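PDB 7KZW: FTT_1639c from Francisella tularensis subsp. tularensis, which is of unknown function; this chain is the beta-rich, probably soluble part of a predicted membrane protein with a transmembrane helix. Local coordinates for residues 20-34 and 116-128. The protein carries 3 engineered substitutions. Sequence-based numbering, arbitrary orientation. Where two conformers were deposited one is given.
Sequences MTAYNMFGFCCDNTP and YDRVGNLSYLVES. Engineered in segment 20-34: Met20 (natural residue Leu), Met25 (natural residue Ile).
Phe28 meets Tyr116 in a T-shaped stack, the edge of the phenylalanine directed at one face of the tyrosine with the planes 80° apart and the centroids 5.5 Å from each other. Flat aromatic rings suit the buried Phe28 and Tyr116, and the partly exposed Pro34 extends the patch, its CG lying 3.3 Å from Tyr116 OH. At the far end the Tyr124 ring is sandwiched: Met20 CB, at an engineered selenomethionine, sits over one face 4.2 Å from the ring centroid, while Ser128 CB covers the opposite face. CG of Tyr124 stands anti to the backbone N (chi1 177°), which carries the ring back to Met20. Small Ala22 lets the helix close in, its CB 3.6 Å from Glu127 CB.

Strands 21-27 and 116-123 run roughly antiparallel, but exchange no backbone hydrogen bonds; strand 6-16 separates them in the order of a strongly curved mixed sheet, and their side chains meet across its concave side. There Leu122 passes alongside Asn24, while the guanidinium of Arg118 presents a face to Phe26 CE1, which lies 3.5 Å from Arg118 CD; Arg118 NH1 is hydrogen-bonded to Leu8 O.

Polar links centre on Asn24, whose amide can both donate and accept. Its ND2 bonds Tyr23 O with a nearly straight N-H (167°), though it approaches from above that carbonyl's plane, and reaches Glu127 OE2 weakly at 3.3 Å. On the other branch, OD1 accepts from a water 2.7 Å away that also donates to Asn121 O. Ser123, a short hydroxyl residue suited to an N-cap, accepts from Val126 N through its OG at 3.0 Å, starting helix 124-127.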
# COMPACT_ATOMS: atom_id res chain seq x y z
N MSE A 20 11.56 -14.24 7.75
CA MSE A 20 12.04 -13.56 6.55
C MSE A 20 10.89 -12.81 5.80
O MSE A 20 10.64 -13.00 4.59
CB MSE A 20 12.90 -14.49 5.64
CG MSE A 20 14.43 -14.72 6.23
SE MSE A 20 15.35 -15.89 5.04
CE MSE A 20 17.02 -16.06 6.03
N THR A 21 10.21 -11.94 6.53
CA THR A 21 9.18 -11.07 5.97
C THR A 21 9.60 -9.62 6.16
O THR A 21 10.42 -9.29 7.03
CB THR A 21 7.85 -11.23 6.65
OG1 THR A 21 8.02 -11.03 8.05
CG2 THR A 21 7.28 -12.64 6.41
N ALA A 22 9.06 -8.75 5.31
CA ALA A 22 9.24 -7.32 5.47
C ALA A 22 8.04 -6.63 4.87
O ALA A 22 7.29 -7.23 4.07
CB ALA A 22 10.57 -6.80 4.89
N TYR A 23 7.84 -5.37 5.24
CA TYR A 23 6.69 -4.67 4.71
C TYR A 23 6.91 -3.18 4.63
O TYR A 23 7.79 -2.59 5.29
CB TYR A 23 5.42 -4.98 5.52
CG TYR A 23 5.45 -4.30 6.85
CD1 TYR A 23 4.90 -3.02 7.01
CD2 TYR A 23 6.07 -4.89 7.95
CE1 TYR A 23 4.94 -2.38 8.24
CE2 TYR A 23 6.15 -4.21 9.21
CZ TYR A 23 5.57 -2.97 9.31
OH TYR A 23 5.59 -2.29 10.54
N ASN A 24 6.11 -2.55 3.77
CA ASN A 24 5.91 -1.09 3.75
C ASN A 24 4.41 -0.87 3.86
O ASN A 24 3.62 -1.50 3.13
CB ASN A 24 6.35 -0.45 2.42
CG ASN A 24 7.87 -0.18 2.29
OD1 ASN A 24 8.27 0.50 1.35
ND2 ASN A 24 8.70 -0.60 3.28
N MSE A 25 3.98 0.03 4.75
CA MSE A 25 2.58 0.40 4.88
C MSE A 25 2.42 1.81 4.33
O MSE A 25 3.10 2.72 4.81
CB MSE A 25 2.18 0.38 6.36
CG MSE A 25 0.73 0.65 6.61
SE MSE A 25 -0.41 -0.79 6.05
CE MSE A 25 -0.09 -2.04 7.48
N PHE A 26 1.52 1.97 3.36
CA PHE A 26 1.24 3.27 2.76
C PHE A 26 -0.11 3.78 3.23
O PHE A 26 -1.07 2.99 3.37
CB PHE A 26 1.23 3.16 1.24
CG PHE A 26 2.53 2.66 0.69
CD1 PHE A 26 3.61 3.50 0.61
CD2 PHE A 26 2.70 1.33 0.32
CE1 PHE A 26 4.84 3.07 0.11
CE2 PHE A 26 3.91 0.88 -0.18
CZ PHE A 26 4.98 1.73 -0.28
N GLY A 27 -0.20 5.08 3.47
CA GLY A 27 -1.44 5.69 3.93
C GLY A 27 -1.16 7.08 4.47
O GLY A 27 -0.12 7.66 4.17
N PHE A 28 -2.06 7.57 5.32
CA PHE A 28 -2.01 8.96 5.75
C PHE A 28 -1.96 9.06 7.27
O PHE A 28 -2.37 8.14 7.99
CB PHE A 28 -3.25 9.73 5.25
CG PHE A 28 -3.39 9.70 3.75
CD1 PHE A 28 -2.69 10.60 2.97
CD2 PHE A 28 -4.24 8.77 3.13
CE1 PHE A 28 -2.75 10.57 1.58
CE2 PHE A 28 -4.34 8.75 1.73
CZ PHE A 28 -3.60 9.67 0.96
N CYS A 29 -1.48 10.20 7.76
CA CYS A 29 -1.48 10.53 9.18
C CYS A 29 -2.10 11.91 9.43
O CYS A 29 -2.76 12.50 8.56
CB CYS A 29 -0.05 10.38 9.70
SG CYS A 29 1.12 11.57 9.01
N CYS A 30 -1.86 12.47 10.63
CA CYS A 30 -2.54 13.69 11.07
C CYS A 30 -2.14 14.92 10.24
O CYS A 30 -2.93 15.86 10.09
CB CYS A 30 -2.25 13.95 12.54
SG CYS A 30 -3.01 15.42 13.17
N ASP A 31 -0.89 14.96 9.76
CA ASP A 31 -0.40 16.14 9.04
C ASP A 31 -0.50 16.00 7.53
O ASP A 31 -0.07 16.89 6.78
CB ASP A 31 1.02 16.56 9.49
CG ASP A 31 2.15 15.57 9.09
OD1 ASP A 31 1.97 14.66 8.26
OD2 ASP A 31 3.26 15.73 9.63
N ASN A 32 -1.11 14.95 7.07
CA ASN A 32 -1.18 14.77 5.62
C ASN A 32 -2.49 14.15 5.19
O ASN A 32 -2.59 13.77 4.00
CB ASN A 32 0.04 14.05 4.99
CG ASN A 32 0.17 12.59 5.40
OD1 ASN A 32 -0.75 11.99 5.90
ND2 ASN A 32 1.35 12.02 5.19
N THR A 33 -3.54 14.12 6.07
CA THR A 33 -4.81 13.58 5.53
C THR A 33 -5.63 14.64 4.82
O THR A 33 -6.09 15.61 5.45
CB THR A 33 -5.73 12.87 6.53
OG1 THR A 33 -5.01 11.82 7.17
CG2 THR A 33 -6.91 12.25 5.79
N PRO A 34 -5.81 14.53 3.52
CA PRO A 34 -6.48 15.58 2.76
C PRO A 34 -7.92 15.78 3.20
O PRO A 34 -8.60 14.87 3.70
CB PRO A 34 -6.41 15.05 1.32
CG PRO A 34 -5.25 14.18 1.31
CD PRO A 34 -5.30 13.47 2.64
N TYR A 116 -2.67 10.19 -6.15
CA TYR A 116 -1.56 9.87 -5.26
C TYR A 116 -0.72 8.81 -5.95
O TYR A 116 -1.24 7.75 -6.34
CB TYR A 116 -2.08 9.37 -3.88
CG TYR A 116 -3.02 10.37 -3.27
CD1 TYR A 116 -4.39 10.39 -3.60
CD2 TYR A 116 -2.53 11.45 -2.48
CE1 TYR A 116 -5.25 11.40 -3.11
CE2 TYR A 116 -3.40 12.45 -1.99
CZ TYR A 116 -4.73 12.42 -2.32
OH TYR A 116 -5.58 13.42 -1.86
N ASP A 117 0.59 9.04 -6.08
CA ASP A 117 1.47 8.14 -6.81
C ASP A 117 2.53 7.58 -5.89
O ASP A 117 3.01 8.26 -4.96
CB ASP A 117 2.28 8.95 -7.79
CG ASP A 117 1.49 9.41 -8.96
OD1 ASP A 117 0.36 8.96 -9.18
OD2 ASP A 117 2.02 10.30 -9.67
N ARG A 118 3.01 6.38 -6.21
CA ARG A 118 4.24 5.89 -5.54
C ARG A 118 4.94 5.00 -6.55
O ARG A 118 4.35 4.05 -7.05
CB ARG A 118 3.90 5.10 -4.29
CG ARG A 118 5.16 4.76 -3.39
CD ARG A 118 5.20 5.67 -2.17
NE ARG A 118 6.54 5.64 -1.63
CZ ARG A 118 6.94 6.42 -0.66
NH1 ARG A 118 6.12 7.26 -0.06
NH2 ARG A 118 8.22 6.31 -0.25
N VAL A 119 6.23 5.25 -6.80
CA VAL A 119 7.08 4.35 -7.56
C VAL A 119 8.15 3.82 -6.59
O VAL A 119 8.71 4.61 -5.82
CB VAL A 119 7.73 5.08 -8.74
CG1 VAL A 119 8.63 4.15 -9.50
CG2 VAL A 119 6.64 5.66 -9.65
N GLY A 120 8.41 2.54 -6.63
CA GLY A 120 9.34 2.07 -5.63
C GLY A 120 9.69 0.60 -5.80
O GLY A 120 9.34 -0.04 -6.79
N ASN A 121 10.48 0.13 -4.84
CA ASN A 121 10.92 -1.25 -4.76
C ASN A 121 10.85 -1.67 -3.30
O ASN A 121 11.08 -0.86 -2.40
CB ASN A 121 12.42 -1.33 -5.20
CG ASN A 121 13.06 -2.64 -4.91
OD1 ASN A 121 13.55 -2.87 -3.79
ND2 ASN A 121 13.02 -3.56 -5.88
N LEU A 122 10.54 -2.94 -3.07
CA LEU A 122 10.72 -3.54 -1.74
C LEU A 122 11.45 -4.86 -1.94
O LEU A 122 11.14 -5.62 -2.86
CB LEU A 122 9.36 -3.84 -1.13
CG LEU A 122 9.36 -4.37 0.29
CD1 LEU A 122 10.03 -3.47 1.24
CD2 LEU A 122 7.88 -4.65 0.73
N SER A 123 12.41 -5.11 -1.04
CA SER A 123 13.04 -6.42 -0.99
C SER A 123 13.36 -6.76 0.45
O SER A 123 13.60 -5.87 1.27
CB SER A 123 14.34 -6.53 -1.80
OG SER A 123 15.34 -5.72 -1.19
N TYR A 124 13.33 -8.05 0.77
CA TYR A 124 13.69 -8.43 2.13
C TYR A 124 15.12 -7.99 2.43
O TYR A 124 15.42 -7.51 3.53
CB TYR A 124 13.50 -9.95 2.35
CG TYR A 124 13.95 -10.31 3.73
CD1 TYR A 124 13.11 -10.15 4.84
CD2 TYR A 124 15.24 -10.77 3.93
CE1 TYR A 124 13.55 -10.42 6.12
CE2 TYR A 124 15.70 -11.03 5.24
CZ TYR A 124 14.84 -10.85 6.31
OH TYR A 124 15.31 -11.15 7.59
N LEU A 125 16.03 -8.17 1.47
CA LEU A 125 17.45 -7.83 1.70
C LEU A 125 17.60 -6.37 2.12
O LEU A 125 18.23 -6.04 3.13
CB LEU A 125 18.26 -8.13 0.44
CG LEU A 125 19.76 -7.76 0.47
CD1 LEU A 125 20.47 -8.45 1.60
CD2 LEU A 125 20.34 -8.12 -0.89
N VAL A 126 16.98 -5.47 1.36
CA VAL A 126 17.14 -4.07 1.68
C VAL A 126 16.43 -3.73 2.97
O VAL A 126 16.98 -3.09 3.87
CB VAL A 126 16.67 -3.20 0.51
CG1 VAL A 126 16.52 -1.76 0.99
CG2 VAL A 126 17.66 -3.28 -0.63
N GLU A 127 15.18 -4.18 3.10
CA GLU A 127 14.36 -3.75 4.22
C GLU A 127 14.87 -4.29 5.54
O GLU A 127 14.66 -3.66 6.59
CB GLU A 127 12.92 -4.20 3.93
CG GLU A 127 11.89 -3.31 4.47
CD GLU A 127 11.98 -1.89 3.98
OE1 GLU A 127 12.45 -1.56 2.85
OE2 GLU A 127 11.60 -1.06 4.77
N SER A 128 15.53 -5.46 5.53
CA SER A 128 16.07 -6.03 6.76
C SER A 128 17.36 -5.36 7.21
O SER A 128 17.86 -5.67 8.29
CB SER A 128 16.21 -7.54 6.62
OG SER A 128 17.22 -7.83 5.69
O HOH W 1 8.59 -0.04 -1.28